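Local coordinates for GCN5-related N-acetyltransferase (Sphaerobacter thermophilus, PDB 3TT2), which probably transfers acyl groups, most likely acetyl from acetyl-CoA, to an amine substrate, as other GCN5-related acetyltransferases do, at residues R12-P18 / A61-P67; L9-F13 / F95-L100; I26-I30 / E70-Y74; G101-V105 / L141-Y147. All coordinates share one frame. Numbering follows the deposited sequence.

All four contacts belong to the N-terminal GNAT region. Interactions 1 to 3 lie toward the 14-16 edge of the sheet; interaction 4 joins two helices farther along it. Interactions 1 and 2 share R12 and F13, centres about 11 Å apart. Interaction 3 extends interaction 1 across the sheet, about 10 Å between centres, V64 N lying 2.8 Å from A73 O. A72 links it to interaction 2, its CB 3.5 Å from F95 CD2. Interactions 2 and 4, about 14 Å apart, touch one sulfate, probably from the crystallisation liquor, hydrogen-bonded to G99 N and T102 N; by family analogy it marks the acetyl-CoA pyrophosphate site. W103 and L104 of interaction 4 pack on V62 of interaction 1.

Interaction 1 of 4, residues R12-P18 / A61-P67; sequences RFIARAP and AVLVVAP
Two extended segments run antiparallel, the axes of strands 14-16 and 61-65 approaching to 4.6 Å at 158°. I14/V65 and R16/L63 are hydrogen-bonded pairs (CA-CA 5.2 and 5.3 Å) flanking the non-hydrogen-bonded pair A15/V64 (4.3 Å). The bonds are I14 N to V65 O 3.2 Å, V65 N to I14 O 2.6 Å, R16 N to L63 O 2.9 Å and L63 N to R16 O 2.8 Å. Strand 14-16 is the edge of the sheet, the first strand of the GNAT fold, and strand 61-65 joins it to strand 71-80. I14, R16, L63 and V65 share one face; A15 and V64 take the other. R16 leaves at chi1 118°: L63 CD2 (L63 t,p) lies over one face of its guanidinium, R16 NH2 is 3.5 Å from both L63 CD2 and V65 CG2 (V65 t), and NH1 forms a salt bridge with D22. F13 adopts m, chi2 82°, bringing its ring against A66 and P67. P67 CD sits 3.5 Å from the F13 centroid, 11° off the normal, a CH-pi contact. F13 CE2 meets A66 CB at 3.6 Å and F13 CD2 meets V64 CG1 at 3.8 Å. P18 CG packs on A61 CB at 3.4 Å.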
# COMPACT_ATOMS: atom_id res chain seq x y z
N ARG A 12 -13.91 -21.52 -23.19
CA ARG A 12 -14.87 -21.75 -22.13
C ARG A 12 -14.84 -20.64 -21.08
O ARG A 12 -15.66 -20.62 -20.16
CB ARG A 12 -14.62 -23.11 -21.49
CG ARG A 12 -14.75 -24.28 -22.48
CD ARG A 12 -14.26 -25.58 -21.87
NE ARG A 12 -14.48 -26.73 -22.74
CZ ARG A 12 -13.59 -27.19 -23.62
NH1 ARG A 12 -12.41 -26.60 -23.74
NH2 ARG A 12 -13.88 -28.25 -24.37
N PHE A 13 -13.89 -19.72 -21.22
CA PHE A 13 -13.69 -18.66 -20.23
C PHE A 13 -14.27 -17.29 -20.61
O PHE A 13 -14.00 -16.75 -21.68
CB PHE A 13 -12.21 -18.54 -19.87
CG PHE A 13 -11.69 -19.70 -19.10
CD1 PHE A 13 -11.31 -20.86 -19.74
CD2 PHE A 13 -11.60 -19.64 -17.72
CE1 PHE A 13 -10.84 -21.94 -19.03
CE2 PHE A 13 -11.13 -20.71 -16.99
CZ PHE A 13 -10.75 -21.87 -17.65
N ILE A 14 -15.06 -16.74 -19.69
CA ILE A 14 -15.74 -15.47 -19.89
C ILE A 14 -15.13 -14.41 -18.99
O ILE A 14 -15.01 -14.61 -17.77
CB ILE A 14 -17.26 -15.59 -19.61
CG1 ILE A 14 -18.05 -15.84 -20.91
CG2 ILE A 14 -17.81 -14.34 -18.90
CD1 ILE A 14 -17.72 -17.14 -21.64
N ALA A 15 -14.73 -13.30 -19.58
CA ALA A 15 -14.23 -12.18 -18.82
C ALA A 15 -15.33 -11.14 -18.72
O ALA A 15 -16.01 -10.86 -19.71
CB ALA A 15 -13.01 -11.60 -19.50
N ARG A 16 -15.54 -10.60 -17.53
CA ARG A 16 -16.66 -9.70 -17.29
C ARG A 16 -16.36 -8.80 -16.10
O ARG A 16 -15.51 -9.13 -15.27
CB ARG A 16 -17.94 -10.51 -17.06
CG ARG A 16 -18.57 -10.32 -15.70
CD ARG A 16 -19.81 -11.16 -15.51
NE ARG A 16 -19.56 -12.30 -14.64
CZ ARG A 16 -19.64 -12.25 -13.31
NH1 ARG A 16 -19.96 -11.11 -12.71
NH2 ARG A 16 -19.39 -13.33 -12.58
N ALA A 17 -17.05 -7.66 -16.01
CA ALA A 17 -16.87 -6.77 -14.87
C ALA A 17 -17.39 -7.43 -13.60
O ALA A 17 -18.44 -8.05 -13.61
CB ALA A 17 -17.58 -5.47 -15.10
N PRO A 18 -16.65 -7.29 -12.49
CA PRO A 18 -17.15 -7.81 -11.22
C PRO A 18 -18.35 -7.05 -10.63
O PRO A 18 -18.46 -5.82 -10.76
CB PRO A 18 -15.94 -7.67 -10.29
CG PRO A 18 -15.15 -6.61 -10.88
CD PRO A 18 -15.28 -6.78 -12.36
N ALA A 61 -12.06 -3.04 -12.82
CA ALA A 61 -11.73 -4.41 -12.42
C ALA A 61 -12.21 -5.41 -13.46
O ALA A 61 -13.12 -5.11 -14.24
CB ALA A 61 -12.32 -4.72 -11.07
N VAL A 62 -11.58 -6.58 -13.47
CA VAL A 62 -12.01 -7.64 -14.38
C VAL A 62 -12.09 -8.98 -13.66
O VAL A 62 -11.31 -9.24 -12.75
CB VAL A 62 -11.08 -7.74 -15.62
CG1 VAL A 62 -9.74 -8.33 -15.25
CG2 VAL A 62 -11.73 -8.58 -16.72
N LEU A 63 -13.04 -9.82 -14.06
CA LEU A 63 -13.19 -11.16 -13.50
C LEU A 63 -13.23 -12.21 -14.61
O LEU A 63 -14.10 -12.15 -15.48
CB LEU A 63 -14.45 -11.25 -12.66
CG LEU A 63 -14.90 -12.64 -12.22
CD1 LEU A 63 -13.81 -13.25 -11.39
CD2 LEU A 63 -16.19 -12.54 -11.42
N VAL A 64 -12.30 -13.16 -14.59
CA VAL A 64 -12.35 -14.26 -15.55
C VAL A 64 -13.15 -15.39 -14.92
O VAL A 64 -12.74 -15.96 -13.92
CB VAL A 64 -10.94 -14.76 -15.96
CG1 VAL A 64 -11.04 -15.95 -16.90
CG2 VAL A 64 -10.16 -13.67 -16.64
N VAL A 65 -14.30 -15.70 -15.50
CA VAL A 65 -15.13 -16.74 -14.93
C VAL A 65 -14.82 -18.06 -15.61
O VAL A 65 -14.76 -18.14 -16.84
CB VAL A 65 -16.63 -16.40 -15.00
CG1 VAL A 65 -17.48 -17.62 -14.63
CG2 VAL A 65 -16.93 -15.24 -14.08
N ALA A 66 -14.59 -19.08 -14.80
CA ALA A 66 -14.30 -20.40 -15.33
C ALA A 66 -15.61 -21.09 -15.74
O ALA A 66 -16.69 -20.72 -15.27
CB ALA A 66 -13.53 -21.22 -14.29
N PRO A 67 -15.51 -22.09 -16.64
CA PRO A 67 -16.63 -22.91 -17.11
C PRO A 67 -17.51 -23.46 -15.98
O PRO A 67 -18.72 -23.61 -16.17
CB PRO A 67 -15.93 -24.08 -17.81
CG PRO A 67 -14.52 -23.63 -18.07
CD PRO A 67 -14.33 -22.26 -17.50

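Interaction 2 of 4, residues L9-F13 / F95-L100; sequences LPDRF and FRGMGL. With SO4 (sulfate ion), chain I.
Segment 95-100 carries G97 and G99, the two glycines of the Q/R-x-x-G-x-G/A loop that in GNAT enzymes binds the pyrophosphate of acetyl-CoA; segment 9-13 packs against it. Neither segment is a regular helix or strand, apart from L100, which opens helix 100-115 with G99 as N-cap. P10 to F13 form a type I turn, closed by F13 N to P10 O at 3.0 Å. F95 to M98 form a type II turn with a weak M98 N to F95 O bond of 3.4 Å, and G97 supplies its positive phi (81°). The nearest CA pairs are L9/L100 at 7.3 Å and P10/M98 at 8.0 Å, so side chains make the contact and no hydrogen bond crosses it.

The aromatic component is a T-shaped pair. F13 (m, chi2 82°) directs its edge at the face of F95 (m, chi2 -50°), with centroids 5.7 Å apart and planes at 85°; F13 CZ and F95 CE1 are 4.2 Å apart. The apolar contacts include L9 CD1 to L100 CD1 at 3.8 Å, P10 CG to L100 CD1 at 3.9 Å, and selenomethionine M98 (m,t,p) CE to F13 CE1 at 4.3 Å. The polar component lies within segment 95-100: at the N-cap, the backbone amide G99 N donates to O4 of the sulfate (chain I) at a very short 2.5 Å.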
# COMPACT_ATOMS: atom_id res chain seq x y z
N LEU A 9 -7.93 -16.01 -25.45
CA LEU A 9 -8.46 -16.52 -24.20
C LEU A 9 -9.06 -17.88 -24.50
O LEU A 9 -9.63 -18.07 -25.58
CB LEU A 9 -9.54 -15.57 -23.69
CG LEU A 9 -10.22 -15.86 -22.36
CD1 LEU A 9 -9.19 -16.23 -21.32
CD2 LEU A 9 -11.02 -14.66 -21.90
N PRO A 10 -8.92 -18.85 -23.56
CA PRO A 10 -9.63 -20.12 -23.77
C PRO A 10 -11.14 -19.96 -23.94
O PRO A 10 -11.75 -19.17 -23.22
CB PRO A 10 -9.30 -20.93 -22.51
CG PRO A 10 -8.27 -20.13 -21.73
CD PRO A 10 -7.79 -19.02 -22.62
N ASP A 11 -11.71 -20.72 -24.87
CA ASP A 11 -13.12 -20.59 -25.27
C ASP A 11 -14.09 -20.58 -24.10
O ASP A 11 -14.95 -19.70 -23.99
CB ASP A 11 -13.46 -21.78 -26.18
CG ASP A 11 -12.90 -23.08 -25.64
OD1 ASP A 11 -12.17 -23.02 -24.62
OD2 ASP A 11 -13.18 -24.15 -26.22
N ARG A 12 -13.91 -21.52 -23.19
CA ARG A 12 -14.87 -21.75 -22.13
C ARG A 12 -14.84 -20.64 -21.08
O ARG A 12 -15.66 -20.62 -20.16
CB ARG A 12 -14.62 -23.11 -21.49
CG ARG A 12 -14.75 -24.28 -22.48
CD ARG A 12 -14.26 -25.58 -21.87
NE ARG A 12 -14.48 -26.73 -22.74
CZ ARG A 12 -13.59 -27.19 -23.62
NH1 ARG A 12 -12.41 -26.60 -23.74
NH2 ARG A 12 -13.88 -28.25 -24.37
N PHE A 13 -13.89 -19.72 -21.22
CA PHE A 13 -13.69 -18.66 -20.23
C PHE A 13 -14.27 -17.29 -20.61
O PHE A 13 -14.00 -16.75 -21.68
CB PHE A 13 -12.21 -18.54 -19.87
CG PHE A 13 -11.69 -19.70 -19.10
CD1 PHE A 13 -11.31 -20.86 -19.74
CD2 PHE A 13 -11.60 -19.64 -17.72
CE1 PHE A 13 -10.84 -21.94 -19.03
CE2 PHE A 13 -11.13 -20.71 -16.99
CZ PHE A 13 -10.75 -21.87 -17.65
N PHE A 95 -5.20 -22.90 -12.44
CA PHE A 95 -5.29 -22.37 -13.79
C PHE A 95 -3.98 -21.79 -14.34
O PHE A 95 -3.95 -21.24 -15.44
CB PHE A 95 -6.41 -21.34 -13.89
CG PHE A 95 -7.78 -21.89 -13.65
CD1 PHE A 95 -8.22 -23.04 -14.30
CD2 PHE A 95 -8.64 -21.27 -12.75
CE1 PHE A 95 -9.49 -23.55 -14.07
CE2 PHE A 95 -9.91 -21.77 -12.52
CZ PHE A 95 -10.34 -22.91 -13.17
N ARG A 96 -2.90 -21.89 -13.56
CA ARG A 96 -1.61 -21.36 -13.99
C ARG A 96 -1.08 -22.07 -15.25
O ARG A 96 -1.26 -23.29 -15.41
CB ARG A 96 -0.57 -21.43 -12.86
CG ARG A 96 -1.15 -21.41 -11.44
CD ARG A 96 -1.30 -20.00 -10.83
NE ARG A 96 -0.30 -19.70 -9.80
CZ ARG A 96 -0.54 -19.05 -8.65
NH1 ARG A 96 -1.76 -18.63 -8.35
NH2 ARG A 96 0.45 -18.82 -7.80
N GLY A 97 -0.43 -21.32 -16.14
CA GLY A 97 0.15 -21.89 -17.34
C GLY A 97 -0.89 -22.09 -18.44
O GLY A 97 -0.68 -22.86 -19.38
N MSE A 98 -2.03 -21.44 -18.28
CA MSE A 98 -3.05 -21.44 -19.34
C MSE A 98 -3.09 -20.20 -20.23
O MSE A 98 -3.93 -20.09 -21.13
CB MSE A 98 -4.43 -21.71 -18.74
CG MSE A 98 -4.51 -23.01 -17.99
SE MSE A 98 -6.34 -23.47 -17.57
CE MSE A 98 -7.01 -23.75 -19.38
N GLY A 99 -2.20 -19.25 -19.96
CA GLY A 99 -2.22 -17.98 -20.67
C GLY A 99 -3.07 -16.94 -19.97
O GLY A 99 -3.21 -15.82 -20.44
N LEU A 100 -3.62 -17.32 -18.82
CA LEU A 100 -4.53 -16.47 -18.07
C LEU A 100 -3.82 -15.32 -17.35
O LEU A 100 -4.30 -14.19 -17.36
CB LEU A 100 -5.33 -17.30 -17.08
CG LEU A 100 -6.83 -17.37 -17.37
CD1 LEU A 100 -7.09 -17.97 -18.74
CD2 LEU A 100 -7.53 -18.15 -16.29
S SO4 I . 0.34 -17.85 -17.97
O1 SO4 I . 1.61 -17.60 -18.67
O2 SO4 I . 0.52 -17.97 -16.52
O3 SO4 I . -0.58 -16.75 -18.25
O4 SO4 I . -0.28 -19.08 -18.44

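Interaction 3 of 4, residues I26-I30 / E70-Y74; sequences IARLI and EAAAY
L29 forms the apolar centre, where helix 23-36 of the GNAT fold crosses the start of sheet strand 71-80. The axes of helix 26-30 and strand 71-74 pass 8.4 Å apart at 74°, and I26 and A71 are the nearest CA pair, at 6.2 Å. In the t,p rotamer L29 reaches into the curve of the strand: its CD2 lies 3.7 Å from Y74 CB, 3.6 Å from A73 C and 4.2 Å from A71 CB. That curve reflects a classic beta bulge, A72 (phi/psi -81/-42) and A73 both facing V64, so that A71 and Y74 point their CB atoms at the helix. Further along, I26 (m,t) places CG2 4.1 Å from the Y74 centroid, 17° off the normal, a CH-pi contact; Y74 is t, chi2 -92°, and its OH is hydrogen-bonded to W52 and D76. I26 CD1 also approaches Y74 CD2 at 3.9 Å. At the polar rim R28 (m,t,m) meets E70 (t,p) in a long salt bridge, R28 NE to E70 OE2 3.6 Å.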
# COMPACT_ATOMS: atom_id res chain seq x y z
N ILE A 26 -14.57 -14.25 -5.16
CA ILE A 26 -13.26 -13.63 -5.39
C ILE A 26 -12.33 -13.70 -4.18
O ILE A 26 -11.13 -13.93 -4.31
CB ILE A 26 -13.41 -12.15 -5.82
CG1 ILE A 26 -14.14 -12.03 -7.16
CG2 ILE A 26 -12.06 -11.48 -5.91
CD1 ILE A 26 -14.51 -10.60 -7.54
N ALA A 27 -12.90 -13.48 -3.00
CA ALA A 27 -12.15 -13.63 -1.77
C ALA A 27 -11.43 -14.97 -1.79
O ALA A 27 -10.22 -15.05 -1.54
CB ALA A 27 -13.09 -13.54 -0.58
N ARG A 28 -12.16 -16.02 -2.13
CA ARG A 28 -11.62 -17.37 -2.17
C ARG A 28 -10.53 -17.53 -3.22
O ARG A 28 -9.60 -18.30 -3.05
CB ARG A 28 -12.73 -18.37 -2.41
CG ARG A 28 -13.86 -18.28 -1.39
CD ARG A 28 -14.82 -19.44 -1.53
NE ARG A 28 -15.56 -19.41 -2.79
CZ ARG A 28 -16.82 -19.03 -2.89
NH1 ARG A 28 -17.50 -18.65 -1.81
NH2 ARG A 28 -17.42 -19.03 -4.08
N LEU A 29 -10.67 -16.81 -4.32
CA LEU A 29 -9.64 -16.84 -5.34
C LEU A 29 -8.33 -16.27 -4.80
O LEU A 29 -7.25 -16.83 -5.01
CB LEU A 29 -10.09 -16.08 -6.59
CG LEU A 29 -9.01 -15.55 -7.53
CD1 LEU A 29 -8.13 -16.66 -8.07
CD2 LEU A 29 -9.66 -14.79 -8.67
N ILE A 30 -8.43 -15.15 -4.09
CA ILE A 30 -7.26 -14.53 -3.46
C ILE A 30 -6.69 -15.46 -2.41
O ILE A 30 -5.48 -15.57 -2.25
CB ILE A 30 -7.63 -13.23 -2.73
CG1 ILE A 30 -8.51 -12.33 -3.59
CG2 ILE A 30 -6.37 -12.51 -2.29
CD1 ILE A 30 -7.92 -12.02 -4.92
N GLU A 70 -16.86 -20.49 -11.46
CA GLU A 70 -16.04 -20.09 -10.33
C GLU A 70 -15.01 -19.13 -10.87
O GLU A 70 -14.69 -19.16 -12.06
CB GLU A 70 -15.37 -21.31 -9.70
CG GLU A 70 -14.53 -21.03 -8.46
CD GLU A 70 -15.36 -20.96 -7.18
OE1 GLU A 70 -16.59 -21.20 -7.25
OE2 GLU A 70 -14.78 -20.68 -6.11
N ALA A 71 -14.49 -18.26 -10.01
CA ALA A 71 -13.61 -17.22 -10.48
C ALA A 71 -12.21 -17.77 -10.75
O ALA A 71 -11.48 -18.16 -9.83
CB ALA A 71 -13.54 -16.11 -9.45
N ALA A 72 -11.82 -17.73 -12.01
CA ALA A 72 -10.54 -18.26 -12.46
C ALA A 72 -9.43 -17.27 -12.18
O ALA A 72 -8.34 -17.64 -11.76
CB ALA A 72 -10.60 -18.61 -13.93
N ALA A 73 -9.71 -16.00 -12.45
CA ALA A 73 -8.73 -14.94 -12.24
C ALA A 73 -9.42 -13.60 -12.03
O ALA A 73 -10.58 -13.41 -12.43
CB ALA A 73 -7.75 -14.87 -13.41
N TYR A 74 -8.72 -12.68 -11.38
CA TYR A 74 -9.26 -11.35 -11.13
C TYR A 74 -8.15 -10.32 -11.02
O TYR A 74 -7.10 -10.60 -10.45
CB TYR A 74 -10.10 -11.36 -9.86
CG TYR A 74 -10.35 -10.01 -9.23
CD1 TYR A 74 -9.50 -9.51 -8.26
CD2 TYR A 74 -11.45 -9.24 -9.60
CE1 TYR A 74 -9.74 -8.28 -7.67
CE2 TYR A 74 -11.70 -8.01 -9.01
CZ TYR A 74 -10.84 -7.53 -8.04
OH TYR A 74 -11.08 -6.30 -7.45

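Interaction 4 of 4, residues G101-V105 / L141-Y147; sequences GTWLV and LMEQHGY. With SO4 (sulfate ion), chain I; SO4 (sulfate ion), chain K.
The first turn of helix 100-115 meets the last turn of helix 136-144 and the residues that follow it, with T102 and L141 as the nearest CA pair at 7.3 Å. L141 (t,p) leads: CD2 lies 3.6 Å from G101 O and 3.7 Å from V105 CG2 (V105 in t), while CD1 lies 3.4 Å from T102 OG1. A CB at G101 would fall 3.5 Å from L141 CD2, so the missing side chain permits the close approach. M142, a selenomethionine in m,m, starts away from helix 100-115 but brings CE back to 3.9 Å from V105 CG2. Q144 (t,t), exposed, donates from NE2 to O2 of the sulfate in chain K at 2.7 Å. H145 (m, chi2 -47°) makes a hydrogen bond of 3.1 Å between its NE2 and OG1 of T102 (m); H145 CD2 also touches V105 CG1 at 3.9 Å. G146, at phi 92°, closes the helix in a Schellman motif, with Y147 N to M142 O at 2.8 Å and a weak G146 N to E143 O bond at 3.3 Å. Y147 (m, chi2 72°) then brings CE1 within 3.9 Å of V105 CG1, its OH hydrogen-bonded to E109. T102 N also donates to O3 of the sulfate in chain I at 2.7 Å; this anion at the N-terminus of helix 100-115 is consistent with the acetyl-CoA pyrophosphate loop of GNAT enzymes.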
# COMPACT_ATOMS: atom_id res chain seq x y z
N GLY A 101 -2.69 -15.61 -16.71
CA GLY A 101 -1.90 -14.56 -16.08
C GLY A 101 -1.38 -13.56 -17.11
O GLY A 101 -1.28 -12.37 -16.82
N THR A 102 -1.06 -14.05 -18.31
CA THR A 102 -0.65 -13.18 -19.42
C THR A 102 -1.81 -12.29 -19.84
O THR A 102 -1.64 -11.10 -20.12
CB THR A 102 -0.18 -14.00 -20.65
OG1 THR A 102 1.10 -14.60 -20.39
CG2 THR A 102 -0.06 -13.11 -21.88
N TRP A 103 -3.01 -12.86 -19.87
CA TRP A 103 -4.18 -12.13 -20.26
C TRP A 103 -4.43 -10.93 -19.35
O TRP A 103 -4.59 -9.81 -19.83
CB TRP A 103 -5.39 -13.06 -20.27
CG TRP A 103 -6.54 -12.50 -20.99
CD1 TRP A 103 -6.85 -12.68 -22.31
CD2 TRP A 103 -7.55 -11.64 -20.45
NE1 TRP A 103 -8.00 -12.00 -22.62
CE2 TRP A 103 -8.46 -11.35 -21.49
CE3 TRP A 103 -7.79 -11.11 -19.18
CZ2 TRP A 103 -9.58 -10.55 -21.30
CZ3 TRP A 103 -8.90 -10.31 -19.00
CH2 TRP A 103 -9.79 -10.04 -20.05
N LEU A 104 -4.45 -11.16 -18.03
CA LEU A 104 -4.62 -10.07 -17.06
C LEU A 104 -3.60 -8.97 -17.26
O LEU A 104 -3.91 -7.78 -17.16
CB LEU A 104 -4.46 -10.58 -15.63
CG LEU A 104 -5.50 -11.56 -15.11
CD1 LEU A 104 -5.25 -11.81 -13.64
CD2 LEU A 104 -6.89 -11.00 -15.34
N VAL A 105 -2.36 -9.37 -17.53
CA VAL A 105 -1.29 -8.42 -17.70
C VAL A 105 -1.61 -7.46 -18.82
O VAL A 105 -1.59 -6.24 -18.62
CB VAL A 105 0.04 -9.13 -17.96
CG1 VAL A 105 1.08 -8.13 -18.44
CG2 VAL A 105 0.50 -9.82 -16.70
N LEU A 141 6.80 -14.23 -15.23
CA LEU A 141 5.79 -13.65 -16.10
C LEU A 141 6.07 -12.17 -16.32
O LEU A 141 5.89 -11.67 -17.42
CB LEU A 141 4.40 -13.83 -15.52
CG LEU A 141 3.31 -13.27 -16.42
CD1 LEU A 141 3.04 -14.21 -17.57
CD2 LEU A 141 2.06 -13.03 -15.63
N MSE A 142 6.51 -11.49 -15.27
CA MSE A 142 6.95 -10.10 -15.36
C MSE A 142 8.08 -9.91 -16.35
O MSE A 142 8.01 -9.05 -17.22
CB MSE A 142 7.41 -9.57 -14.00
CG MSE A 142 6.29 -9.38 -12.98
SE MSE A 142 4.82 -8.28 -13.64
CE MSE A 142 3.66 -9.69 -14.35
N GLU A 143 9.13 -10.72 -16.20
CA GLU A 143 10.31 -10.61 -17.04
C GLU A 143 9.98 -10.97 -18.49
O GLU A 143 10.48 -10.36 -19.43
CB GLU A 143 11.42 -11.52 -16.52
CG GLU A 143 12.70 -11.39 -17.30
CD GLU A 143 13.81 -12.25 -16.75
OE1 GLU A 143 13.58 -12.91 -15.71
OE2 GLU A 143 14.90 -12.25 -17.35
N GLN A 144 9.14 -11.98 -18.64
CA GLN A 144 8.64 -12.36 -19.95
C GLN A 144 7.90 -11.19 -20.60
O GLN A 144 7.96 -11.01 -21.82
CB GLN A 144 7.70 -13.56 -19.79
CG GLN A 144 7.16 -14.15 -21.07
CD GLN A 144 6.11 -15.22 -20.80
OE1 GLN A 144 6.01 -15.73 -19.68
NE2 GLN A 144 5.32 -15.55 -21.81
N HIS A 145 7.21 -10.39 -19.79
CA HIS A 145 6.41 -9.29 -20.31
C HIS A 145 7.07 -7.94 -20.29
O HIS A 145 6.44 -6.94 -20.60
CB HIS A 145 5.04 -9.22 -19.66
CG HIS A 145 4.13 -10.32 -20.12
ND1 HIS A 145 3.97 -10.63 -21.44
CD2 HIS A 145 3.36 -11.19 -19.42
CE1 HIS A 145 3.13 -11.64 -21.56
NE2 HIS A 145 2.74 -12.00 -20.35
N GLY A 146 8.34 -7.91 -19.91
CA GLY A 146 9.13 -6.71 -20.02
C GLY A 146 9.09 -5.85 -18.77
O GLY A 146 9.64 -4.75 -18.75
N TYR A 147 8.45 -6.36 -17.73
CA TYR A 147 8.39 -5.67 -16.45
C TYR A 147 9.65 -5.94 -15.65
O TYR A 147 10.05 -7.09 -15.49
CB TYR A 147 7.18 -6.12 -15.65
CG TYR A 147 5.85 -5.67 -16.22
CD1 TYR A 147 5.33 -6.22 -17.39
CD2 TYR A 147 5.10 -4.71 -15.56
CE1 TYR A 147 4.12 -5.80 -17.89
CE2 TYR A 147 3.89 -4.29 -16.06
CZ TYR A 147 3.41 -4.83 -17.22
OH TYR A 147 2.20 -4.40 -17.67
S SO4 I . 0.34 -17.85 -17.97
O1 SO4 I . 1.61 -17.60 -18.67
O2 SO4 I . 0.52 -17.97 -16.52
O3 SO4 I . -0.58 -16.75 -18.25
O4 SO4 I . -0.28 -19.08 -18.44
S SO4 K . 5.98 -13.80 -25.03
O1 SO4 K . 7.05 -12.91 -25.44
O2 SO4 K . 6.48 -14.78 -24.08
O3 SO4 K . 4.90 -13.02 -24.42
O4 SO4 K . 5.46 -14.51 -26.20